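PDB 6WCI: cysteine desulfurase from Stenotrophomonas maltophilia, which probably removes sulfur from L-cysteine to give L-alanine, using pyridoxal 5'-phosphate and passing the sulfur to a carrier. Local coordinates for residues B[191-194]-B[199-202]; B[376-381]-B[412-417]. All blocks are in the same frame, centred on the assembly; numbering follows the deposited sequence.

Contact 1: residues B[191-194]-B[199-202]; sequences THVS and TVNP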
loop_
_atom_site.group_PDB
_atom_site.type_symbol
_atom_site.label_atom_id
_atom_site.label_comp_id
_atom_site.label_asym_id
_atom_site.label_seq_id
_atom_site.Cartn_x
_atom_site.Cartn_y
_atom_site.Cartn_z
ATOM N N THR B 191 -16.202 -12.472 -10.874
ATOM C CA THR B 191 -16.269 -11.022 -10.801
ATOM C C THR B 191 -17.712 -10.548 -10.661
ATOM O O THR B 191 -18.655 -11.183 -11.143
ATOM C CB THR B 191 -15.630 -10.376 -12.029
ATOM O OG1 THR B 191 -15.559 -8.963 -11.822
ATOM C CG2 THR B 191 -16.450 -10.642 -13.281
ATOM N N HIS B 192 -17.878 -9.431 -9.954
ATOM C CA HIS B 192 -19.198 -8.827 -9.858
ATOM C C HIS B 192 -19.505 -8.062 -11.132
ATOM O O HIS B 192 -20.586 -8.215 -11.718
ATOM C CB HIS B 192 -19.279 -7.918 -8.636
ATOM C CG HIS B 192 -20.666 -7.486 -8.285
ATOM N ND1 HIS B 192 -20.961 -6.812 -7.121
ATOM C CD2 HIS B 192 -21.840 -7.623 -8.951
ATOM C CE1 HIS B 192 -22.256 -6.562 -7.077
ATOM N NE2 HIS B 192 -22.813 -7.045 -8.174
ATOM N N VAL B 193 -18.539 -7.277 -11.602
ATOM C CA VAL B 193 -18.664 -6.521 -12.843
ATOM C C VAL B 193 -17.367 -6.650 -13.630
ATOM O O VAL B 193 -16.280 -6.424 -13.088
ATOM C CB VAL B 193 -18.995 -5.043 -12.581
ATOM C CG1 VAL B 193 -19.101 -4.284 -13.898
ATOM C CG2 VAL B 193 -20.294 -4.927 -11.801
ATOM N N SER B 194 -17.483 -7.018 -14.903
ATOM C CA SER B 194 -16.327 -7.217 -15.766
ATOM C C SER B 194 -15.769 -5.875 -16.224
ATOM O O SER B 194 -16.516 -5.017 -16.711
ATOM C CB SER B 194 -16.724 -8.079 -16.972
ATOM O OG SER B 194 -15.819 -7.926 -18.054
ATOM N N THR B 199 -20.293 -6.585 -18.014
ATOM C CA THR B 199 -21.352 -7.470 -17.553
ATOM C C THR B 199 -21.508 -7.394 -16.040
ATOM O O THR B 199 -20.526 -7.349 -15.298
ATOM C CB THR B 199 -21.049 -8.917 -17.972
ATOM O OG1 THR B 199 -21.062 -9.028 -19.403
ATOM C CG2 THR B 199 -22.076 -9.869 -17.396
ATOM N N VAL B 200 -22.754 -7.341 -15.585
ATOM C CA VAL B 200 -23.080 -7.468 -14.172
ATOM C C VAL B 200 -23.511 -8.907 -13.927
ATOM O O VAL B 200 -24.505 -9.369 -14.498
ATOM C CB VAL B 200 -24.184 -6.484 -13.755
ATOM C CG1 VAL B 200 -24.540 -6.704 -12.290
ATOM C CG2 VAL B 200 -23.748 -5.026 -14.014
ATOM N N ASN B 201 -22.757 -9.625 -13.079
ATOM C CA ASN B 201 -23.118 -11.014 -12.859
ATOM C C ASN B 201 -24.102 -11.142 -11.699
ATOM O O ASN B 201 -24.069 -10.345 -10.762
ATOM C CB ASN B 201 -21.870 -11.852 -12.569
ATOM C CG ASN B 201 -21.046 -12.120 -13.813
ATOM O OD1 ASN B 201 -21.580 -12.173 -14.933
ATOM N ND2 ASN B 201 -19.740 -12.288 -13.632
ATOM N N PRO B 202 -25.000 -12.126 -11.740
ATOM C CA PRO B 202 -25.893 -12.355 -10.594
ATOM C C PRO B 202 -25.165 -13.005 -9.427
ATOM O O PRO B 202 -25.356 -14.190 -9.145
ATOM C CB PRO B 202 -26.979 -13.273 -11.172
ATOM C CG PRO B 202 -26.319 -13.962 -12.324
ATOM C CD PRO B 202 -25.319 -12.995 -12.889
#
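Asn201 meets both Thr191 and His192 across the neck of a short hairpin-like loop, in the connection that leads from strand 185-191 to helix 203-212 in the large, seven-stranded sheet domain of a fold-type I pyridoxal-phosphate enzyme. The evidence for the hairpin is a single antiparallel bridge. Val193 and Val200 form a non-hydrogen-bonded pair, with their CA atoms 4.7 Å apart, and backbone bonds flank them. Asn201 N donates to His192 O at 2.9 Å, nearly straight, and Ser194 N donates to Thr199 O at 3.1 Å.

Asn201 and Thr199 have the most surface buried here, and His192 follows. In Asn201, CG stands beside the backbone N and anti to the carbonyl carbon (chi1 -75°), and from there the amide points ND2 at Thr191 O, to which it donates a hydrogen bond. Residue 201 therefore grips two successive carbonyls of the opposing segment, one with its backbone and one with its side chain. The side chains of Thr191 and Asn201 cross at about a right angle, and Thr191 CG2 comes to 3.7 Å from Asn201 ND2.

Thr199 contributes mainly through its carbonyl oxygen, which also receives a CA-H...O contact from Val193 CA at 3.2 Å; its hydroxyl OG1 is hydrogen-bonded to Gly170 O. Val193 and Val200 lie side by side and point the same way, with their CG2 methyls 4.1 Å apart. The CB bond of His192 points away, but its ring turns back near Asn201 O, which lies obliquely to it; ND1 is hydrogen-bonded to Tyr240 OH.

The Asn201 side-chain bond, ND2 to Thr191 O, measures 2.9 Å. It is moderately bent, with an N-H...O angle of 151°, and its donor lies out of the carbonyl plane, tilted by 30°.

Contact 2: residues B[376-381]-B[412-417]; sequences VAVRSG and ERFMTA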
loop_
_atom_site.group_PDB
_atom_site.type_symbol
_atom_site.label_atom_id
_atom_site.label_comp_id
_atom_site.label_asym_id
_atom_site.label_seq_id
_atom_site.Cartn_x
_atom_site.Cartn_y
_atom_site.Cartn_z
ATOM N N VAL B 376 -9.464 12.816 -26.456
ATOM C CA VAL B 376 -10.244 11.715 -25.909
ATOM C C VAL B 376 -9.295 10.690 -25.311
ATOM O O VAL B 376 -8.384 10.202 -25.987
ATOM C CB VAL B 376 -11.129 11.068 -26.988
ATOM C CG1 VAL B 376 -11.857 9.874 -26.392
ATOM C CG2 VAL B 376 -12.117 12.067 -27.553
ATOM N N ALA B 377 -9.509 10.354 -24.048
ATOM C CA ALA B 377 -8.709 9.341 -23.372
ATOM C C ALA B 377 -9.515 8.049 -23.301
ATOM O O ALA B 377 -10.543 7.981 -22.622
ATOM C CB ALA B 377 -8.295 9.810 -21.980
ATOM N N VAL B 378 -9.064 7.035 -24.027
ATOM C CA VAL B 378 -9.559 5.675 -23.883
ATOM C C VAL B 378 -8.354 4.753 -23.774
ATOM O O VAL B 378 -7.206 5.182 -23.865
ATOM C CB VAL B 378 -10.476 5.246 -25.052
ATOM C CG1 VAL B 378 -11.670 6.174 -25.172
ATOM C CG2 VAL B 378 -9.698 5.203 -26.352
ATOM N N ARG B 379 -8.628 3.472 -23.591
ATOM C CA ARG B 379 -7.585 2.474 -23.431
ATOM C C ARG B 379 -7.805 1.371 -24.450
ATOM O O ARG B 379 -8.916 0.840 -24.560
ATOM C CB ARG B 379 -7.606 1.900 -22.021
ATOM C CG ARG B 379 -6.584 0.809 -21.764
ATOM C CD ARG B 379 -5.175 1.311 -22.024
ATOM N NE ARG B 379 -4.164 0.464 -21.400
ATOM C CZ ARG B 379 -2.900 0.406 -21.805
ATOM N NH1 ARG B 379 -2.503 1.141 -22.840
ATOM N NH2 ARG B 379 -2.038 -0.391 -21.187
ATOM N N SER B 380 -6.757 1.011 -25.177
ATOM C CA SER B 380 -6.809 -0.136 -26.070
ATOM C C SER B 380 -5.792 -1.180 -25.633
ATOM O O SER B 380 -4.690 -0.840 -25.194
ATOM C CB SER B 380 -6.557 0.275 -27.512
ATOM O OG SER B 380 -7.579 1.150 -27.956
ATOM N N GLY B 381 -6.169 -2.440 -25.749
ATOM C CA GLY B 381 -5.273 -3.529 -25.434
ATOM C C GLY B 381 -6.060 -4.725 -24.920
ATOM O O GLY B 381 -7.173 -4.988 -25.385
ATOM N N GLU B 412 -21.309 13.060 -27.457
ATOM C CA GLU B 412 -21.442 13.518 -28.839
ATOM C C GLU B 412 -20.097 13.974 -29.395
ATOM O O GLU B 412 -19.749 13.636 -30.533
ATOM C CB GLU B 412 -22.480 14.638 -28.934
ATOM C CG GLU B 412 -23.913 14.201 -28.619
ATOM C CD GLU B 412 -24.482 13.208 -29.635
ATOM O OE1 GLU B 412 -25.421 12.464 -29.281
ATOM O OE2 GLU B 412 -23.994 13.167 -30.783
ATOM N N ARG B 413 -19.317 14.719 -28.599
ATOM C CA ARG B 413 -17.962 15.094 -29.003
ATOM C C ARG B 413 -17.116 13.863 -29.308
ATOM O O ARG B 413 -16.279 13.884 -30.217
ATOM C CB ARG B 413 -17.291 15.919 -27.903
ATOM C CG ARG B 413 -17.947 17.253 -27.595
ATOM C CD ARG B 413 -17.072 18.071 -26.649
ATOM N NE ARG B 413 -15.691 18.130 -27.127
ATOM C CZ ARG B 413 -15.265 18.971 -28.062
ATOM N NH1 ARG B 413 -16.110 19.832 -28.607
ATOM N NH2 ARG B 413 -13.996 18.956 -28.449
ATOM N N PHE B 414 -17.301 12.792 -28.533
ATOM C CA PHE B 414 -16.559 11.556 -28.758
ATOM C C PHE B 414 -16.866 10.976 -30.137
ATOM O O PHE B 414 -15.956 10.619 -30.895
ATOM C CB PHE B 414 -16.902 10.552 -27.653
ATOM C CG PHE B 414 -16.319 9.179 -27.862
ATOM C CD1 PHE B 414 -16.959 8.246 -28.671
ATOM C CD2 PHE B 414 -15.142 8.813 -27.228
ATOM C CE1 PHE B 414 -16.421 6.987 -28.853
ATOM C CE2 PHE B 414 -14.601 7.556 -27.402
ATOM C CZ PHE B 414 -15.238 6.640 -28.213
ATOM N N MET B 415 -18.148 10.852 -30.469
ATOM C CA MET B 415 -18.520 10.226 -31.733
ATOM C C MET B 415 -18.006 11.020 -32.922
ATOM O O MET B 415 -17.663 10.437 -33.958
ATOM C CB MET B 415 -20.033 10.071 -31.803
ATOM C CG MET B 415 -20.592 9.377 -30.594
ATOM S SD MET B 415 -20.241 7.607 -30.636
ATOM C CE MET B 415 -20.681 7.126 -28.965
ATOM N N THR B 416 -17.940 12.346 -32.790
ATOM C CA THR B 416 -17.360 13.169 -33.845
ATOM C C THR B 416 -15.867 12.904 -33.984
ATOM O O THR B 416 -15.338 12.845 -35.100
ATOM C CB THR B 416 -17.637 14.646 -33.554
ATOM O OG1 THR B 416 -19.019 14.930 -33.823
ATOM C CG2 THR B 416 -16.750 15.550 -34.402
ATOM N N ALA B 417 -15.174 12.725 -32.858
ATOM C CA ALA B 417 -13.759 12.379 -32.920
ATOM C C ALA B 417 -13.560 10.977 -33.484
ATOM O O ALA B 417 -12.593 10.727 -34.213
ATOM C CB ALA B 417 -13.130 12.497 -31.531
#
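Val376 and Phe414 bring strand 376-381 and segment 412-417 of helix 408-422 closest, with their CA atoms 6.9 Å apart, and no hydrogen bond joins the two segments. The 138 Å² buried between them comes almost wholly from four residues, all of them shielded from solvent, so the contact is apolar packing of a helix against a sheet.

Phe414 is the main reach from the helix. Its CG stands anti to the backbone N (chi1 173°), and the CB bond does not aim at the strand, yet the ring extends far enough to meet both valines along its CD2 and CE2 side. Val376 CG1 approaches that side obliquely, 3.6 Å from Phe414 CD2 and 3.7 Å from Phe414 CE2. Val378 CG1 arrives differently, at the ring edge and near its plane, 3.9 Å from Phe414 CE2. Both valines cross the phenylalanine side chain at about a right angle. The second methyl of Val376 serves the next turn of the helix, with CG2 lying 4.1 Å from Ala417 CB. Val376 thus splits its two branches between helix positions three residues apart.

The strand belongs to the mixed sheet of the smaller domain, running between strands 43-47 and 397-401. Helix 364-373 shares the packing through Leu371, which touches Val376, Val378 and Ala417. Helix 318-336 packs on Phe414 through Leu336 and Phe332, whose ring meets that of Phe414, and Phe48, just after strand 43-47, adds another aromatic neighbour.

Contacts 1 and 2 do not touch: their centres are 24 Å apart and their nearest atoms about 12 Å. They follow one another along the chain and are associated with different sheets. The segments 191-194 and 199-202 follow a strand of the seven-stranded sheet, whereas 376-381 is a strand of the six-stranded one. The centre of contact 1 is nearer the centre of the chain, about 11 Å against 22 Å for contact 2. Along the chain, Lys246, which carries pyridoxal 5'-phosphate, comes three residues after strand 239-243 of the seven-stranded sheet. Cys384, modified to S-hydroxycysteine and probably the sulfur-accepting cysteine, as in other SufS enzymes, comes three residues after strand 376-381.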